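Local structure of probable tagatose 6-phosphate kinase (3TXV) at residues A[149-157]-A[206-216]; A[290-301]-A[350-361]. The protein probably acts in carbohydrate metabolism, perhaps as a tagatose-6-phosphate kinase, and belongs to the GatZ/KbaZ-like family related to tagatose-bisphosphate aldolase subunits. One frame throughout, in Å; residues are numbered along the deposited sequence.

Contact 1 of 2, residues A[149-157]-A[206-216]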
loop_
_atom_site.group_PDB
_atom_site.type_symbol
_atom_site.label_atom_id
_atom_site.label_comp_id
_atom_site.label_asym_id
_atom_site.label_seq_id
_atom_site.Cartn_x
_atom_site.Cartn_y
_atom_site.Cartn_z
ATOM N N ALA A 149 -15.832 -17.106 -7.049
ATOM C CA ALA A 149 -16.156 -16.284 -8.204
ATOM C C ALA A 149 -17.604 -15.783 -8.168
ATOM O O ALA A 149 -17.885 -14.626 -8.487
ATOM C CB ALA A 149 -15.833 -17.010 -9.490
ATOM N N ALA A 150 -18.526 -16.647 -7.776
ATOM C CA ALA A 150 -19.904 -16.236 -7.640
ATOM C C ALA A 150 -20.071 -15.055 -6.651
ATOM O O ALA A 150 -20.966 -14.220 -6.812
ATOM C CB ALA A 150 -20.764 -17.408 -7.224
ATOM N N ARG A 151 -19.208 -14.995 -5.637
ATOM C CA ARG A 151 -19.228 -13.902 -4.690
ATOM C C ARG A 151 -18.556 -12.671 -5.287
ATOM O O ARG A 151 -18.973 -11.536 -5.028
ATOM C CB ARG A 151 -18.522 -14.297 -3.399
ATOM C CG ARG A 151 -19.059 -15.531 -2.746
ATOM C CD ARG A 151 -18.605 -15.654 -1.316
ATOM N NE ARG A 151 -19.237 -16.840 -0.752
ATOM C CZ ARG A 151 -19.103 -17.285 0.495
ATOM N NH1 ARG A 151 -18.342 -16.638 1.358
ATOM N NH2 ARG A 151 -19.759 -18.388 0.873
ATOM N N ALA A 152 -17.528 -12.880 -6.095
ATOM C CA ALA A 152 -16.846 -11.752 -6.721
ATOM C C ALA A 152 -17.850 -11.057 -7.605
ATOM O O ALA A 152 -17.980 -9.840 -7.568
ATOM C CB ALA A 152 -15.632 -12.224 -7.538
ATOM N N ALA A 153 -18.582 -11.869 -8.365
ATOM C CA ALA A 153 -19.637 -11.400 -9.262
ATOM C C ALA A 153 -20.787 -10.668 -8.566
ATOM O O ALA A 153 -21.295 -9.680 -9.102
ATOM C CB ALA A 153 -20.189 -12.539 -10.078
ATOM N N ARG A 154 -21.202 -11.132 -7.395
ATOM C CA ARG A 154 -22.232 -10.406 -6.730
ATOM C C ARG A 154 -21.739 -9.001 -6.480
ATOM O O ARG A 154 -22.467 -8.044 -6.726
ATOM C CB ARG A 154 -22.771 -11.049 -5.442
ATOM C CG ARG A 154 -24.029 -10.283 -5.022
ATOM C CD ARG A 154 -24.752 -10.791 -3.835
ATOM N NE ARG A 154 -25.907 -11.628 -4.199
ATOM C CZ ARG A 154 -26.816 -12.079 -3.331
ATOM N NH1 ARG A 154 -26.747 -11.754 -2.032
ATOM N NH2 ARG A 154 -27.803 -12.841 -3.762
ATOM N N LEU A 155 -20.506 -8.861 -6.000
ATOM C CA LEU A 155 -20.018 -7.527 -5.637
ATOM C C LEU A 155 -19.853 -6.629 -6.872
ATOM O O LEU A 155 -20.127 -5.428 -6.822
ATOM C CB LEU A 155 -18.744 -7.617 -4.835
ATOM C CG LEU A 155 -18.970 -8.080 -3.409
ATOM C CD1 LEU A 155 -17.660 -8.403 -2.712
ATOM C CD2 LEU A 155 -19.755 -7.044 -2.618
ATOM N N ALA A 156 -19.439 -7.230 -7.982
ATOM C CA ALA A 156 -19.404 -6.545 -9.242
ATOM C C ALA A 156 -20.775 -5.913 -9.572
ATOM O O ALA A 156 -20.866 -4.742 -9.957
ATOM C CB ALA A 156 -18.999 -7.504 -10.295
ATOM N N ALA A 157 -21.838 -6.689 -9.389
ATOM C CA ALA A 157 -23.174 -6.301 -9.807
ATOM C C ALA A 157 -23.830 -5.375 -8.829
ATOM O O ALA A 157 -24.861 -4.795 -9.137
ATOM C CB ALA A 157 -24.031 -7.513 -9.986
ATOM N N VAL A 206 -13.273 -19.015 -14.717
ATOM C CA VAL A 206 -14.344 -19.194 -13.764
ATOM C C VAL A 206 -15.018 -17.880 -13.363
ATOM O O VAL A 206 -16.225 -17.859 -13.112
ATOM C CB VAL A 206 -13.927 -20.058 -12.537
ATOM C CG1 VAL A 206 -13.201 -19.226 -11.494
ATOM C CG2 VAL A 206 -15.143 -20.696 -11.902
ATOM N N HIS A 207 -14.273 -16.783 -13.313
ATOM C CA HIS A 207 -14.913 -15.510 -12.941
ATOM C C HIS A 207 -15.831 -15.046 -14.064
ATOM O O HIS A 207 -16.944 -14.558 -13.829
ATOM C CB HIS A 207 -13.884 -14.426 -12.618
ATOM C CG HIS A 207 -13.468 -14.377 -11.184
ATOM N ND1 HIS A 207 -12.623 -15.307 -10.619
ATOM C CD2 HIS A 207 -13.753 -13.487 -10.207
ATOM C CE1 HIS A 207 -12.412 -14.992 -9.354
ATOM N NE2 HIS A 207 -13.083 -13.890 -9.079
ATOM N N ARG A 208 -15.333 -15.203 -15.288
ATOM C CA ARG A 208 -16.063 -14.879 -16.501
ATOM C C ARG A 208 -17.448 -15.529 -16.480
ATOM O O ARG A 208 -18.468 -14.826 -16.535
ATOM C CB ARG A 208 -15.243 -15.313 -17.718
ATOM C CG ARG A 208 -16.004 -15.527 -18.980
ATOM C CD ARG A 208 -15.136 -15.283 -20.185
ATOM N NE ARG A 208 -15.978 -15.362 -21.374
ATOM C CZ ARG A 208 -16.377 -14.314 -22.100
ATOM N NH1 ARG A 208 -15.973 -13.082 -21.788
ATOM N NH2 ARG A 208 -17.171 -14.506 -23.157
ATOM N N ALA A 209 -17.453 -16.861 -16.366
ATOM C CA ALA A 209 -18.674 -17.669 -16.334
ATOM C C ALA A 209 -19.626 -17.147 -15.275
ATOM O O ALA A 209 -20.796 -16.853 -15.563
ATOM C CB ALA A 209 -18.352 -19.154 -16.090
ATOM N N ALA A 210 -19.093 -17.005 -14.063
ATOM C CA ALA A 210 -19.837 -16.530 -12.902
ATOM C C ALA A 210 -20.346 -15.099 -13.057
ATOM O O ALA A 210 -21.326 -14.733 -12.427
ATOM C CB ALA A 210 -18.982 -16.667 -11.651
ATOM N N PHE A 211 -19.688 -14.295 -13.890
ATOM C CA PHE A 211 -20.152 -12.916 -14.150
ATOM C C PHE A 211 -21.341 -12.792 -15.079
ATOM O O PHE A 211 -22.157 -11.876 -14.938
ATOM C CB PHE A 211 -19.030 -12.053 -14.679
ATOM C CG PHE A 211 -18.260 -11.388 -13.617
ATOM C CD1 PHE A 211 -17.515 -12.140 -12.711
ATOM C CD2 PHE A 211 -18.276 -10.013 -13.502
ATOM C CE1 PHE A 211 -16.781 -11.529 -11.714
ATOM C CE2 PHE A 211 -17.524 -9.374 -12.503
ATOM C CZ PHE A 211 -16.784 -10.146 -11.600
ATOM N N GLU A 212 -21.385 -13.660 -16.061
ATOM C CA GLU A 212 -22.512 -13.847 -16.907
ATOM C C GLU A 212 -23.688 -14.495 -16.180
ATOM O O GLU A 212 -24.797 -14.096 -16.329
ATOM C CB GLU A 212 -22.073 -14.616 -18.124
ATOM C CG GLU A 212 -20.785 -14.097 -18.696
ATOM C CD GLU A 212 -20.139 -15.037 -19.687
ATOM O OE1 GLU A 212 -20.236 -16.244 -19.481
ATOM O OE2 GLU A 212 -19.522 -14.587 -20.668
ATOM N N GLU A 213 -23.432 -15.452 -15.323
ATOM C CA GLU A 213 -24.473 -16.184 -14.627
ATOM C C GLU A 213 -25.158 -15.150 -13.834
ATOM O O GLU A 213 -26.334 -15.207 -13.591
ATOM C CB GLU A 213 -23.916 -17.272 -13.731
ATOM N N ALA A 214 -24.333 -14.263 -13.352
ATOM C CA ALA A 214 -24.650 -13.059 -12.625
ATOM C C ALA A 214 -25.464 -12.038 -13.402
ATOM O O ALA A 214 -26.278 -11.366 -12.816
ATOM C CB ALA A 214 -23.432 -12.457 -12.056
ATOM N N GLY A 215 -25.232 -11.889 -14.703
ATOM C CA GLY A 215 -25.535 -10.722 -15.516
ATOM C C GLY A 215 -24.863 -9.417 -15.192
ATOM O O GLY A 215 -25.410 -8.350 -15.194
ATOM N N ALA A 216 -23.617 -9.612 -14.836
ATOM C CA ALA A 216 -22.586 -8.637 -14.588
ATOM C C ALA A 216 -21.622 -8.464 -15.749
ATOM O O ALA A 216 -20.600 -7.857 -15.602
ATOM C CB ALA A 216 -21.862 -8.904 -13.329
#
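Ala149 sets its methyl over the middle of the His207 ring. Ala149 CB lies 3.8 Å from the His207 ring centroid and 11° off the normal, a CH-pi contact. One turn on, Ala152 reaches the same ring obliquely, with CB 3.4 Å from His207 NE2. Phe211, one turn further along its helix, is met in a similar way, but by a backbone carbon set toward the rim. Ala153 CA stands over one face of the Phe211 ring, 4.0 Å from its centroid, and the methyl of Ala156 comes at the ring obliquely. Beside the two rings the helices touch through small residues. Ala149 CB meets Ala210 CB at 3.8 Å, and Ala153 CB meets Ala214 CB at the same separation. Ala157 CB, 4.2 Å from Ala216 CB, closes the C-terminal end of the contact. No hydrogen bond crosses the contact; it is held by apolar packing.

The next shell positions these groups. The CB of His207 does not point straight at the opposite helix. A chi1 of -90° swings the imidazole across to it, and ND1 is hydrogen-bonded to Thr203 O one turn back. Phe211 meets Phe220 edge-to-face. Behind the contact, Ala156 also touches Leu130 of strand 127-130, and Leu155 packs on helix 106-121. After Ala214 the chain turns through Gly215, which has positive phi. Bonds from Gly215 N and Ala216 N back into the last turn make a Schellman motif. This turn brings the Ala216 methyl against Ala156 and Ala157.

The alanines let the segment axes approach to 8.3 Å, crossing at -50°. Helices 145-161 and 197-214 follow the neighbouring parallel strands 127-130 and 172-176. They are adjacent members of the outer helical layer; each is the helix of one of two successive beta-alpha-beta crossovers that share strand 172-176, as in a TIM barrel.

Contact 2 of 2, residues A[290-301]-A[350-361]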
loop_
_atom_site.group_PDB
_atom_site.type_symbol
_atom_site.label_atom_id
_atom_site.label_comp_id
_atom_site.label_asym_id
_atom_site.label_seq_id
_atom_site.Cartn_x
_atom_site.Cartn_y
_atom_site.Cartn_z
ATOM N N PRO A 290 4.692 -0.628 2.242
ATOM C CA PRO A 290 5.593 -0.741 3.360
ATOM C C PRO A 290 6.926 -0.151 3.068
ATOM O O PRO A 290 7.533 0.478 3.873
ATOM C CB PRO A 290 5.678 -2.225 3.525
ATOM C CG PRO A 290 4.356 -2.684 3.172
ATOM C CD PRO A 290 3.710 -1.700 2.293
ATOM N N GLY A 291 7.375 -0.317 1.865
ATOM C CA GLY A 291 8.603 0.299 1.493
ATOM C C GLY A 291 8.516 1.790 1.634
ATOM O O GLY A 291 9.507 2.415 1.666
ATOM N N LEU A 292 7.343 2.376 1.675
ATOM C CA LEU A 292 7.271 3.794 1.532
ATOM C C LEU A 292 7.281 4.406 2.875
ATOM O O LEU A 292 7.796 5.449 3.057
ATOM C CB LEU A 292 5.981 4.170 0.851
ATOM C CG LEU A 292 5.931 3.843 -0.608
ATOM C CD1 LEU A 292 4.590 3.935 -1.092
ATOM C CD2 LEU A 292 6.748 4.784 -1.290
ATOM N N THR A 293 6.672 3.742 3.825
ATOM C CA THR A 293 6.679 4.186 5.223
ATOM C C THR A 293 7.909 3.675 5.960
ATOM O O THR A 293 8.322 4.234 6.987
ATOM C CB THR A 293 5.472 3.666 5.960
ATOM O OG1 THR A 293 5.249 2.285 5.588
ATOM C CG2 THR A 293 4.247 4.523 5.654
ATOM N N PHE A 294 8.476 2.584 5.457
ATOM C CA PHE A 294 9.762 2.153 5.933
ATOM C C PHE A 294 10.779 3.316 5.756
ATOM O O PHE A 294 11.390 3.742 6.728
ATOM C CB PHE A 294 10.183 0.871 5.206
ATOM C CG PHE A 294 11.547 0.386 5.571
ATOM C CD1 PHE A 294 12.676 0.939 4.973
ATOM C CD2 PHE A 294 11.704 -0.608 6.533
ATOM C CE1 PHE A 294 13.974 0.502 5.331
ATOM C CE2 PHE A 294 12.956 -1.059 6.885
ATOM C CZ PHE A 294 14.108 -0.515 6.281
ATOM N N ALA A 295 10.932 3.843 4.542
ATOM C CA ALA A 295 11.824 4.982 4.298
ATOM C C ALA A 295 11.466 6.243 5.141
ATOM O O ALA A 295 12.364 6.926 5.712
ATOM C CB ALA A 295 11.836 5.305 2.852
ATOM N N LEU A 296 10.158 6.543 5.236
ATOM C CA LEU A 296 9.694 7.658 6.032
ATOM C C LEU A 296 10.236 7.512 7.439
ATOM O O LEU A 296 10.913 8.422 7.929
ATOM C CB LEU A 296 8.185 7.729 6.029
ATOM C CG LEU A 296 7.499 8.774 6.934
ATOM C CD1 LEU A 296 8.262 10.121 7.004
ATOM C CD2 LEU A 296 6.072 8.997 6.462
ATOM N N ARG A 297 9.995 6.364 8.068
ATOM C CA ARG A 297 10.577 6.024 9.373
ATOM C C ARG A 297 12.092 6.295 9.457
ATOM O O ARG A 297 12.555 6.933 10.401
ATOM C CB ARG A 297 10.282 4.552 9.674
ATOM C CG ARG A 297 10.396 4.075 11.085
ATOM C CD ARG A 297 11.716 3.433 11.346
ATOM N NE ARG A 297 11.950 2.360 10.394
ATOM C CZ ARG A 297 13.160 1.943 10.000
ATOM N NH1 ARG A 297 14.273 2.493 10.477
ATOM N NH2 ARG A 297 13.259 0.979 9.110
ATOM N N GLU A 298 12.887 5.816 8.500
ATOM C CA GLU A 298 14.332 6.084 8.587
ATOM C C GLU A 298 14.598 7.569 8.660
ATOM O O GLU A 298 15.408 7.988 9.457
ATOM C CB GLU A 298 15.121 5.538 7.415
ATOM C CG GLU A 298 15.293 4.097 7.437
ATOM C CD GLU A 298 16.186 3.640 6.316
ATOM O OE1 GLU A 298 16.406 4.477 5.394
ATOM O OE2 GLU A 298 16.658 2.464 6.364
ATOM N N ALA A 299 13.915 8.351 7.828
ATOM C CA ALA A 299 14.109 9.798 7.812
ATOM C C ALA A 299 13.740 10.387 9.174
ATOM O O ALA A 299 14.516 11.168 9.766
ATOM C CB ALA A 299 13.283 10.451 6.694
ATOM N N LEU A 300 12.571 9.997 9.681
ATOM C CA LEU A 300 12.146 10.511 10.961
ATOM C C LEU A 300 13.149 10.112 12.048
ATOM O O LEU A 300 13.494 10.936 12.878
ATOM C CB LEU A 300 10.713 10.103 11.289
ATOM C CG LEU A 300 9.598 10.802 10.493
ATOM C CD1 LEU A 300 8.301 10.134 10.820
ATOM C CD2 LEU A 300 9.472 12.308 10.772
ATOM N N TYR A 301 13.682 8.896 11.994
ATOM C CA TYR A 301 14.658 8.455 13.005
ATOM C C TYR A 301 16.015 9.141 12.871
ATOM O O TYR A 301 16.595 9.520 13.874
ATOM C CB TYR A 301 14.820 6.925 13.027
ATOM C CG TYR A 301 13.782 6.162 13.846
ATOM C CD1 TYR A 301 12.599 6.761 14.244
ATOM C CD2 TYR A 301 13.989 4.820 14.189
ATOM C CE1 TYR A 301 11.659 6.079 14.964
ATOM C CE2 TYR A 301 13.041 4.113 14.926
ATOM C CZ TYR A 301 11.874 4.753 15.314
ATOM O OH TYR A 301 10.903 4.073 16.055
ATOM N N HIS A 350 11.527 -1.802 15.245
ATOM C CA HIS A 350 12.004 -0.595 14.570
ATOM C C HIS A 350 12.522 -0.865 13.158
ATOM O O HIS A 350 12.366 -0.029 12.237
ATOM C CB HIS A 350 13.088 0.112 15.432
ATOM C CG HIS A 350 12.636 0.388 16.824
ATOM N ND1 HIS A 350 11.897 1.500 17.157
ATOM C CD2 HIS A 350 12.740 -0.343 17.955
ATOM C CE1 HIS A 350 11.582 1.460 18.437
ATOM N NE2 HIS A 350 12.089 0.352 18.948
ATOM N N PHE A 351 13.134 -2.032 12.973
ATOM C CA PHE A 351 13.965 -2.185 11.796
ATOM C C PHE A 351 13.489 -3.113 10.721
ATOM O O PHE A 351 13.965 -3.038 9.590
ATOM C CB PHE A 351 15.395 -2.429 12.200
ATOM C CG PHE A 351 15.967 -1.279 12.952
ATOM C CD1 PHE A 351 16.216 -0.061 12.294
ATOM C CD2 PHE A 351 16.207 -1.363 14.310
ATOM C CE1 PHE A 351 16.719 1.039 12.967
ATOM C CE2 PHE A 351 16.729 -0.238 15.000
ATOM C CZ PHE A 351 16.982 0.949 14.318
ATOM N N SER A 352 12.513 -3.943 11.034
ATOM C CA SER A 352 12.130 -4.969 10.097
ATOM C C SER A 352 11.420 -4.379 8.907
ATOM O O SER A 352 10.677 -3.400 9.034
ATOM C CB SER A 352 11.208 -5.976 10.755
ATOM O OG SER A 352 10.142 -6.307 9.872
ATOM N N TYR A 353 11.641 -5.025 7.768
ATOM C CA TYR A 353 10.977 -4.753 6.503
ATOM C C TYR A 353 9.454 -4.928 6.542
ATOM O O TYR A 353 8.775 -4.412 5.663
ATOM C CB TYR A 353 11.516 -5.727 5.443
ATOM C CG TYR A 353 12.887 -5.455 4.853
ATOM C CD1 TYR A 353 13.273 -4.162 4.479
ATOM C CD2 TYR A 353 13.768 -6.506 4.600
ATOM C CE1 TYR A 353 14.510 -3.912 3.890
ATOM C CE2 TYR A 353 15.015 -6.287 4.011
ATOM C CZ TYR A 353 15.385 -4.982 3.667
ATOM O OH TYR A 353 16.627 -4.739 3.097
ATOM N N SER A 354 8.913 -5.688 7.500
ATOM C CA SER A 354 7.436 -5.818 7.641
ATOM C C SER A 354 6.819 -4.489 8.062
ATOM O O SER A 354 5.640 -4.218 7.764
ATOM C CB SER A 354 7.006 -6.883 8.657
ATOM O OG SER A 354 7.455 -8.174 8.290
ATOM N N ASP A 355 7.613 -3.674 8.763
ATOM C CA ASP A 355 7.274 -2.274 8.927
ATOM C C ASP A 355 5.937 -2.128 9.691
ATOM O O ASP A 355 5.117 -1.269 9.389
ATOM C CB ASP A 355 7.252 -1.551 7.547
ATOM C CG ASP A 355 6.811 -0.060 7.644
ATOM O OD1 ASP A 355 7.530 0.744 8.311
ATOM O OD2 ASP A 355 5.755 0.314 7.054
ATOM N N ARG A 356 5.722 -2.960 10.702
ATOM C CA ARG A 356 4.435 -2.906 11.376
ATOM C C ARG A 356 4.343 -1.585 12.094
ATOM O O ARG A 356 3.234 -1.101 12.344
ATOM C CB ARG A 356 4.186 -4.073 12.348
ATOM C CG ARG A 356 4.347 -5.476 11.786
ATOM C CD ARG A 356 3.336 -5.822 10.722
ATOM N NE ARG A 356 1.966 -5.633 11.160
ATOM C CZ ARG A 356 0.920 -5.733 10.331
ATOM N NH1 ARG A 356 1.125 -6.014 9.043
ATOM N NH2 ARG A 356 -0.327 -5.552 10.782
ATOM N N ILE A 357 5.489 -0.983 12.401
ATOM C CA ILE A 357 5.487 0.320 13.096
ATOM C C ILE A 357 4.551 1.321 12.414
ATOM O O ILE A 357 4.140 2.275 13.042
ATOM C CB ILE A 357 6.907 0.924 13.232
ATOM C CG1 ILE A 357 6.917 2.085 14.210
ATOM C CG2 ILE A 357 7.471 1.377 11.874
ATOM C CD1 ILE A 357 8.348 2.502 14.590
ATOM N N ARG A 358 4.195 1.068 11.152
ATOM C CA ARG A 358 3.373 1.990 10.379
ATOM C C ARG A 358 1.931 2.174 10.913
ATOM O O ARG A 358 1.234 3.150 10.580
ATOM C CB ARG A 358 3.370 1.603 8.900
ATOM C CG ARG A 358 2.452 0.511 8.543
ATOM C CD ARG A 358 2.402 0.309 7.044
ATOM N NE ARG A 358 1.900 -1.028 6.730
ATOM C CZ ARG A 358 2.683 -2.084 6.578
ATOM N NH1 ARG A 358 3.996 -1.952 6.661
ATOM N NH2 ARG A 358 2.162 -3.275 6.347
ATOM N N TYR A 359 1.485 1.219 11.725
ATOM C CA TYR A 359 0.150 1.275 12.287
ATOM C C TYR A 359 0.127 2.185 13.523
ATOM O O TYR A 359 -0.954 2.575 13.990
ATOM C CB TYR A 359 -0.374 -0.140 12.579
ATOM C CG TYR A 359 -0.535 -0.957 11.329
ATOM C CD1 TYR A 359 -1.724 -0.899 10.570
ATOM C CD2 TYR A 359 0.507 -1.770 10.867
ATOM C CE1 TYR A 359 -1.874 -1.648 9.391
ATOM C CE2 TYR A 359 0.365 -2.530 9.684
ATOM C CZ TYR A 359 -0.828 -2.462 8.964
ATOM O OH TYR A 359 -0.943 -3.184 7.805
ATOM N N TYR A 360 1.318 2.555 14.007
ATOM C CA TYR A 360 1.443 3.362 15.228
ATOM C C TYR A 360 1.648 4.845 14.961
ATOM O O TYR A 360 1.461 5.662 15.846
ATOM C CB TYR A 360 2.535 2.795 16.135
ATOM C CG TYR A 360 2.232 1.363 16.544
ATOM C CD1 TYR A 360 2.490 0.327 15.689
ATOM C CD2 TYR A 360 1.642 1.063 17.781
ATOM C CE1 TYR A 360 2.189 -0.960 16.051
ATOM C CE2 TYR A 360 1.355 -0.229 18.155
ATOM C CZ TYR A 360 1.631 -1.237 17.284
ATOM O OH TYR A 360 1.367 -2.554 17.592
ATOM N N TRP A 361 1.989 5.214 13.736
ATOM C CA TRP A 361 2.038 6.638 13.409
ATOM C C TRP A 361 0.785 7.493 13.786
ATOM O O TRP A 361 0.921 8.695 14.018
ATOM C CB TRP A 361 2.485 6.851 11.973
ATOM C CG TRP A 361 3.890 6.312 11.722
ATOM C CD1 TRP A 361 4.273 5.423 10.755
ATOM C CD2 TRP A 361 5.074 6.620 12.464
ATOM N NE1 TRP A 361 5.605 5.170 10.845
ATOM C CE2 TRP A 361 6.127 5.892 11.884
ATOM C CE3 TRP A 361 5.348 7.450 13.560
ATOM C CZ2 TRP A 361 7.444 5.968 12.359
ATOM C CZ3 TRP A 361 6.652 7.510 14.043
ATOM C CH2 TRP A 361 7.683 6.782 13.442
HETATM O O HOH W 1 9.814 -0.041 9.929
#
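Thr293 has chi1 42°, which sets OG1 between its backbone N and carbonyl carbon, and Asp355 has chi1 177°, with CG anti to N. The two groups meet as a result. Thr293 OG1 donates to Asp355 OD2 at 2.5 Å, on the syn side of the carboxylate. Arg358 NH1 reaches Asp355 OD2 from the anti side and from the opposite face, 2.9 Å away, as a salt bridge. Arg358 NH1 also bonds to Ser354 O at 3.0 Å. Pro290 CG lies over one face of this guanidinium. The other oxygen, Asp355 OD1, takes a bond from water 1 at 2.9 Å, and that water accepts from Arg297 NE at 3.2 Å.

Arg297 CG meets the edge of the Trp361 ring, 3.7 Å from Trp361 CZ2. Further along the helix, Tyr301 OH and His350 ND1 share a hydrogen bond of 3.0 Å; either could donate. Phe294 turns its ring edge to Phe351 O and Ser352 O, and meets Tyr269 edge-to-face.

Asp355 therefore joins the start of helix 290-310 to the 350-361 segment. Its charge is probably balanced directly by Arg358 and, more weakly, through water by Arg297.

In the fold
The two contacts do not touch. Their centres are 38 Å apart and their nearest atoms about 20 Å apart, on opposite sides of the chain's centre. Contact 1 is peripheral, about 26 Å from that centre; contact 2 is at about 13 Å and more buried. Both relate to the same eight-stranded parallel barrel. Contact 1 joins the helices after the fourth and fifth strands. Contact 2 joins the helix after the eighth strand to a later segment beyond the barrel strands. Helix 290-310 starts just past the C-terminal end of strand 283-288, the side where such barrels usually hold their active sites. No bound ligand marks a site here, and neither contact can be given a catalytic part.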